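Local coordinates for protein dihydroxyacetone kinase (PDB 1UN8) that phosphorylates dihydroxyacetone with ATP and divalent metal ions, giving dihydroxyacetone phosphate in glycerol fermentation, at residues Ala356-Ala359 against Gly360-Leu364; Ala414-Phe417 against Ala418-Glu422; Ala451-Val454 against Glu455-Thr459. One frame throughout, in Å; residues are numbered along the deposited sequence.

All three contacts lie within the C-terminal helical barrel domain, and each joins residues about one turn apart within a single helix, so they follow one another along the chain without nesting or crossing. Contact 1 is the N-terminal part of helix 356-371, contact 2 lies near the start of helix 413-427, and contact 3 caps and begins helix 453-468. Side chains tie them together in space: Leu416 of contact 2 packs by CD2 against Val358 CG1 at 4.0 Å and meets Val362 as well, while Phe417 CE1 touches Leu457 CD2 of contact 3 at 4.0 Å. Each of the three contacts also gives two residues to the phospholipid pocket.

Contact 1. Residues Ala356-Ala359 against Gly360-Leu364; sequences ALVA and GIVEL. With MYY ((2R)-3-(phosphonooxy)-2-(tetradecanoyloxy)propyl palmitate), chain C.
Leu357 and Ile361, one helical turn apart, lie side by side and share one bound phospholipid between its polar and its oily parts. Leu357 reaches the head group, where its CD1 is 3.8 Å from phosphate oxygen O3 of the lipid. Ile361 meets the palmitoyl chain instead, with CG2 3.8 Å from lipid carbon C27. The two branches of Ile361 divide the work. At a chi1 of -62°, CG1 sits beside its own backbone N and turns back to Leu357, bringing it 4.0 Å from Leu357 CD2, while CG2 is left for the lipid.

Beside this pair Val358 and Val362 cross at a slant, with Val358 CG1 4.0 Å from Val362 CG2. Val358 also touches the palmitoyl chain, its CG2 4.0 Å from lipid C25. Val358 packs on Leu410, and Val362 on Ile399 and Leu403; compact branched side chains suit a buried place between helix 356-371 and helix 388-404.

The backbone is the N-terminal part of helix 356-371. Gly360 N is shared: it bonds to Ala356 O at 3.0 Å and also, weakly, to Leu357 O, which takes the N-H of Ile361 as well. The i to i+4 pattern runs throughout; the straightest of these bonds is Val362 N to Val358 O, 2.9 Å at 173°. Just before it, Asn355 OD1 accepts the N-H of Val358. The methyl of Ala359 meets Leu410, and Glu363 leads its carboxylate away to His404.

This division by residue type puts aliphatic surface against the acyl chain and the edge of the head group. The segment thus offers the lipid van der Waals contact, without any charged side chain of its own at the phosphate, and any charge pairing there would have to come from other groups.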
# COMPACT_ATOMS: atom_id res chain seq x y z
N ALA A 356 18.26 9.48 61.53
CA ALA A 356 18.17 8.13 62.07
C ALA A 356 16.82 7.46 61.85
O ALA A 356 16.76 6.27 61.56
CB ALA A 356 18.52 8.15 63.56
N LEU A 357 15.73 8.22 61.99
CA LEU A 357 14.39 7.66 61.81
C LEU A 357 14.23 7.11 60.39
O LEU A 357 14.03 5.91 60.20
CB LEU A 357 13.34 8.73 62.05
CG LEU A 357 11.93 8.27 62.47
CD1 LEU A 357 10.96 9.42 62.31
CD2 LEU A 357 11.48 7.09 61.63
N VAL A 358 14.31 8.00 59.41
CA VAL A 358 14.19 7.63 58.02
C VAL A 358 15.14 6.50 57.66
O VAL A 358 14.73 5.53 57.03
CB VAL A 358 14.46 8.84 57.11
CG1 VAL A 358 14.50 8.42 55.66
CG2 VAL A 358 13.38 9.89 57.33
N ALA A 359 16.40 6.63 58.05
CA ALA A 359 17.40 5.61 57.77
C ALA A 359 16.97 4.23 58.29
O ALA A 359 17.23 3.20 57.65
CB ALA A 359 18.74 5.99 58.39
N GLY A 360 16.31 4.23 59.44
CA GLY A 360 15.84 2.99 60.03
C GLY A 360 14.76 2.36 59.17
O GLY A 360 14.67 1.14 59.05
N ILE A 361 13.91 3.21 58.59
CA ILE A 361 12.83 2.75 57.74
C ILE A 361 13.43 2.18 56.45
O ILE A 361 13.18 1.03 56.07
CB ILE A 361 11.87 3.90 57.38
CG1 ILE A 361 11.22 4.43 58.66
CG2 ILE A 361 10.82 3.42 56.41
CD1 ILE A 361 10.55 3.35 59.48
N VAL A 362 14.24 3.00 55.79
CA VAL A 362 14.89 2.61 54.56
C VAL A 362 15.64 1.29 54.75
O VAL A 362 15.54 0.39 53.91
CB VAL A 362 15.87 3.71 54.09
CG1 VAL A 362 16.71 3.22 52.93
CG2 VAL A 362 15.08 4.95 53.67
N GLU A 363 16.37 1.16 55.85
CA GLU A 363 17.11 -0.07 56.12
C GLU A 363 16.16 -1.25 56.24
O GLU A 363 16.37 -2.29 55.62
CB GLU A 363 17.93 0.08 57.41
CG GLU A 363 18.61 -1.20 57.90
CD GLU A 363 19.69 -1.71 56.96
OE1 GLU A 363 20.62 -0.94 56.64
OE2 GLU A 363 19.62 -2.89 56.54
N LEU A 364 15.10 -1.07 57.04
CA LEU A 364 14.10 -2.11 57.27
C LEU A 364 13.35 -2.51 56.00
O LEU A 364 13.25 -3.70 55.66
CB LEU A 364 13.11 -1.65 58.34
CG LEU A 364 12.06 -2.68 58.78
CD1 LEU A 364 12.75 -3.93 59.34
CD2 LEU A 364 11.15 -2.04 59.83
C38 MYY C . 11.23 -2.25 44.93
C37 MYY C . 12.29 -1.64 45.84
C36 MYY C . 11.75 -0.40 46.56
C35 MYY C . 12.80 0.20 47.50
C34 MYY C . 12.21 1.36 48.32
C33 MYY C . 13.21 1.99 49.29
C32 MYY C . 12.59 3.16 50.05
C31 MYY C . 11.51 2.71 51.04
C30 MYY C . 10.59 3.83 51.51
C29 MYY C . 11.19 4.80 52.53
C28 MYY C . 10.07 5.61 53.20
C27 MYY C . 10.56 6.58 54.28
C26 MYY C . 9.42 7.11 55.15
C25 MYY C . 9.93 8.09 56.21
C24 MYY C . 9.18 8.01 57.54
C23 MYY C . 8.06 9.05 57.74
O10 MYY C . 7.48 9.55 56.78
O8 MYY C . 7.74 9.40 59.01
C6 MYY C . 6.62 10.31 59.07
C5 MYY C . 5.33 9.54 59.30
C4 MYY C . 4.63 10.00 60.60
O6 MYY C . 5.53 10.12 61.72
P MYY C . 6.07 8.86 62.57
O4 MYY C . 6.66 7.79 61.51
O3 MYY C . 7.33 9.44 63.39
O5 MYY C . 5.06 8.26 63.48
O7 MYY C . 5.57 8.13 59.22
C7 MYY C . 4.45 7.43 58.89
O9 MYY C . 3.37 8.00 58.74
C8 MYY C . 4.56 5.91 58.75
C9 MYY C . 4.17 5.47 57.33
C10 MYY C . 5.27 4.63 56.68
C11 MYY C . 4.88 4.17 55.27
C12 MYY C . 6.03 3.41 54.61
C13 MYY C . 5.71 3.01 53.17
C14 MYY C . 7.00 2.53 52.50
C15 MYY C . 6.83 2.27 51.00
C16 MYY C . 6.31 0.86 50.71
C17 MYY C . 6.61 0.51 49.25
C18 MYY C . 6.57 -1.01 49.04
C19 MYY C . 7.15 -1.40 47.68
C20 MYY C . 7.29 -2.92 47.55

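Contact 2. Residues Ala414-Phe417 against Ala418-Glu422; sequences ATLF and ALIGE
Leu416 CG stands opposite its own backbone N, beside the carbonyl carbon (chi1 176°), while CG1 of Ile420, one turn on, lies beside its N (chi1 -67°); together these torsions bring Leu416 CG to 4.1 Å from Ile420 CD1. The isoleucine chain is extended, with CG1 3.4 Å from Leu416 O, so the side chain leans back over the carbonyl to which its own N-H is bonded. The ring of Phe417 meets Phe440 of helix 430-448 edge to face.

The turn belongs to helix 413-427 of the eight-helix alpha barrel, whose interior holds the phospholipid; Phe417 and Ile420 both touch that lipid, and large apolar groups suit such a lining. On other faces, Leu416 and Leu419 pack on Pro409, while the small Ala418 meets Arg127 of the second subunit.

Regular i to i+4 bonds hold the backbone. Ala418 N reaches Ala414 O at 3.0 Å, and Gly421 N gives Phe417 O a nearly straight bond of 2.7 Å (N-H...O angle 172°). Gly421, buried and without a side chain, lies where its carbonyl oxygen bonds to Ser437 OG of helix 430-448.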
# COMPACT_ATOMS: atom_id res chain seq x y z
N ALA A 414 11.17 14.35 50.05
CA ALA A 414 10.88 14.74 48.67
C ALA A 414 12.02 14.37 47.74
O ALA A 414 11.84 13.65 46.76
CB ALA A 414 10.61 16.24 48.60
N THR A 415 13.21 14.86 48.05
CA THR A 415 14.39 14.57 47.24
C THR A 415 14.75 13.10 47.34
O THR A 415 15.22 12.50 46.36
CB THR A 415 15.57 15.44 47.69
OG1 THR A 415 15.16 16.82 47.67
CG2 THR A 415 16.76 15.27 46.76
N LEU A 416 14.55 12.50 48.51
CA LEU A 416 14.85 11.09 48.69
C LEU A 416 13.99 10.25 47.76
O LEU A 416 14.50 9.39 47.05
CB LEU A 416 14.58 10.63 50.12
CG LEU A 416 14.81 9.12 50.30
CD1 LEU A 416 16.29 8.79 50.08
CD2 LEU A 416 14.36 8.70 51.69
N PHE A 417 12.69 10.50 47.77
CA PHE A 417 11.78 9.76 46.90
C PHE A 417 12.18 9.98 45.45
O PHE A 417 12.31 9.03 44.67
CB PHE A 417 10.32 10.19 47.13
CG PHE A 417 9.68 9.57 48.35
CD1 PHE A 417 8.31 9.71 48.57
CD2 PHE A 417 10.43 8.85 49.27
CE1 PHE A 417 7.70 9.15 49.69
CE2 PHE A 417 9.83 8.28 50.39
CZ PHE A 417 8.47 8.43 50.60
N ALA A 418 12.38 11.24 45.09
CA ALA A 418 12.77 11.60 43.73
C ALA A 418 14.04 10.83 43.33
O ALA A 418 14.19 10.43 42.18
CB ALA A 418 13.01 13.10 43.63
N LEU A 419 14.94 10.63 44.28
CA LEU A 419 16.18 9.92 43.99
C LEU A 419 15.93 8.43 43.76
O LEU A 419 16.51 7.83 42.86
CB LEU A 419 17.18 10.11 45.13
CG LEU A 419 18.47 9.32 44.89
CD1 LEU A 419 19.12 9.79 43.59
CD2 LEU A 419 19.41 9.51 46.07
N ILE A 420 15.08 7.84 44.60
CA ILE A 420 14.74 6.43 44.46
C ILE A 420 14.02 6.26 43.13
O ILE A 420 14.33 5.35 42.35
CB ILE A 420 13.80 5.96 45.61
CG1 ILE A 420 14.56 6.01 46.94
CG2 ILE A 420 13.29 4.55 45.35
CD1 ILE A 420 13.67 5.80 48.15
N GLY A 421 13.06 7.15 42.87
CA GLY A 421 12.31 7.09 41.63
C GLY A 421 13.21 7.09 40.42
O GLY A 421 12.94 6.42 39.42
N GLU A 422 14.31 7.82 40.52
CA GLU A 422 15.25 7.90 39.42
C GLU A 422 16.11 6.65 39.31
O GLU A 422 16.40 6.19 38.21
CB GLU A 422 16.16 9.11 39.62
CG GLU A 422 17.10 9.38 38.45
CD GLU A 422 18.22 10.34 38.81
OE1 GLU A 422 19.17 9.92 39.52
OE2 GLU A 422 18.15 11.52 38.39

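Contact 3. Residues Ala451-Val454 against Glu455-Thr459; sequences ANVV and EALNT. With MYY ((2R)-3-(phosphonooxy)-2-(tetradecanoyloxy)propyl palmitate), chain C.
Val454 O takes two N-H groups from Asn458: the backbone N at 3.1 Å and, weakly, ND2 of the side chain. The asparagine lies alongside Val454, folding its amide back over the turn, and ND2 also makes a weak bond to Leu485 O of helix 478-490.

Just before the helix, Asn452 is the N-cap. Its OD1 accepts from Glu455 N at 3.0 Å, with the donor standing 50° above the plane of the amide carbonyl. A chi1 of 73° places CG between the backbone N and the carbonyl carbon, which lets the amide bend over the start of the helix. Asparagine suits the place because its short side chain can accept an N-H of the first turn, which has no helical carbonyl ahead of it to bond to. The main-chain oxygen of Asn452 in turn accepts Ala456 N at 3.0 Å.

Thus begins helix 453-468 of the lipid-binding alpha barrel. Val453 and Leu457 lie side by side and face the pocket, with Val453 CG1 3.9 Å from Leu457 CD1. That same CD1 rests 3.8 Å from C13 of the tetradecanoyl chain, a fitting place for a flexible aliphatic residue. Leu457 N bonds to Val453 O at 2.8 Å, and Val454 turns to Leu488 and Leu489.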
# COMPACT_ATOMS: atom_id res chain seq x y z
N ALA A 451 2.96 17.90 50.93
CA ALA A 451 1.91 17.01 51.42
C ALA A 451 2.57 16.08 52.43
O ALA A 451 3.79 15.97 52.47
CB ALA A 451 1.32 16.21 50.27
N ASN A 452 1.77 15.42 53.26
CA ASN A 452 2.34 14.51 54.23
C ASN A 452 2.66 13.22 53.48
O ASN A 452 2.15 12.99 52.39
CB ASN A 452 1.37 14.25 55.38
CG ASN A 452 0.21 13.37 54.97
OD1 ASN A 452 0.37 12.16 54.78
ND2 ASN A 452 -0.96 13.97 54.84
N VAL A 453 3.51 12.38 54.08
CA VAL A 453 3.93 11.13 53.47
C VAL A 453 2.81 10.25 52.94
O VAL A 453 2.86 9.80 51.80
CB VAL A 453 4.79 10.32 54.44
CG1 VAL A 453 5.46 9.17 53.70
CG2 VAL A 453 5.84 11.22 55.05
N VAL A 454 1.81 9.98 53.76
CA VAL A 454 0.71 9.14 53.33
C VAL A 454 -0.02 9.71 52.11
O VAL A 454 -0.45 8.97 51.23
CB VAL A 454 -0.30 8.92 54.48
CG1 VAL A 454 -1.55 8.19 53.98
CG2 VAL A 454 0.37 8.10 55.57
N GLU A 455 -0.16 11.02 52.06
CA GLU A 455 -0.82 11.64 50.92
C GLU A 455 -0.00 11.43 49.66
O GLU A 455 -0.54 11.08 48.61
CB GLU A 455 -1.01 13.14 51.17
CG GLU A 455 -2.46 13.55 51.32
CD GLU A 455 -2.62 14.82 52.14
OE1 GLU A 455 -2.11 15.88 51.70
OE2 GLU A 455 -3.26 14.74 53.22
N ALA A 456 1.31 11.64 49.79
CA ALA A 456 2.22 11.49 48.66
C ALA A 456 2.23 10.04 48.17
O ALA A 456 2.20 9.78 46.97
CB ALA A 456 3.63 11.94 49.07
N LEU A 457 2.27 9.10 49.12
CA LEU A 457 2.28 7.68 48.78
C LEU A 457 1.03 7.29 48.03
O LEU A 457 1.08 6.45 47.14
CB LEU A 457 2.42 6.83 50.04
CG LEU A 457 3.80 6.86 50.71
CD1 LEU A 457 3.80 6.03 51.99
CD2 LEU A 457 4.85 6.33 49.73
N ASN A 458 -0.09 7.90 48.39
CA ASN A 458 -1.36 7.62 47.73
C ASN A 458 -1.37 8.20 46.33
O ASN A 458 -1.96 7.61 45.43
CB ASN A 458 -2.52 8.20 48.51
CG ASN A 458 -3.34 7.13 49.19
OD1 ASN A 458 -4.05 6.35 48.54
ND2 ASN A 458 -3.25 7.06 50.52
N THR A 459 -0.73 9.35 46.15
CA THR A 459 -0.67 9.95 44.82
C THR A 459 0.19 9.02 43.97
O THR A 459 -0.10 8.80 42.79
CB THR A 459 -0.04 11.36 44.86
OG1 THR A 459 -0.94 12.26 45.53
CG2 THR A 459 0.22 11.88 43.45
C38 MYY C . 11.23 -2.25 44.93
C37 MYY C . 12.29 -1.64 45.84
C36 MYY C . 11.75 -0.40 46.56
C35 MYY C . 12.80 0.20 47.50
C34 MYY C . 12.21 1.36 48.32
C33 MYY C . 13.21 1.99 49.29
C32 MYY C . 12.59 3.16 50.05
C31 MYY C . 11.51 2.71 51.04
C30 MYY C . 10.59 3.83 51.51
C29 MYY C . 11.19 4.80 52.53
C28 MYY C . 10.07 5.61 53.20
C27 MYY C . 10.56 6.58 54.28
C26 MYY C . 9.42 7.11 55.15
C25 MYY C . 9.93 8.09 56.21
C24 MYY C . 9.18 8.01 57.54
C23 MYY C . 8.06 9.05 57.74
O10 MYY C . 7.48 9.55 56.78
O8 MYY C . 7.74 9.40 59.01
C6 MYY C . 6.62 10.31 59.07
C5 MYY C . 5.33 9.54 59.30
C4 MYY C . 4.63 10.00 60.60
O6 MYY C . 5.53 10.12 61.72
P MYY C . 6.07 8.86 62.57
O4 MYY C . 6.66 7.79 61.51
O3 MYY C . 7.33 9.44 63.39
O5 MYY C . 5.06 8.26 63.48
O7 MYY C . 5.57 8.13 59.22
C7 MYY C . 4.45 7.43 58.89
O9 MYY C . 3.37 8.00 58.74
C8 MYY C . 4.56 5.91 58.75
C9 MYY C . 4.17 5.47 57.33
C10 MYY C . 5.27 4.63 56.68
C11 MYY C . 4.88 4.17 55.27
C12 MYY C . 6.03 3.41 54.61
C13 MYY C . 5.71 3.01 53.17
C14 MYY C . 7.00 2.53 52.50
C15 MYY C . 6.83 2.27 51.00
C16 MYY C . 6.31 0.86 50.71
C17 MYY C . 6.61 0.51 49.25
C18 MYY C . 6.57 -1.01 49.04
C19 MYY C . 7.15 -1.40 47.68
C20 MYY C . 7.29 -2.92 47.55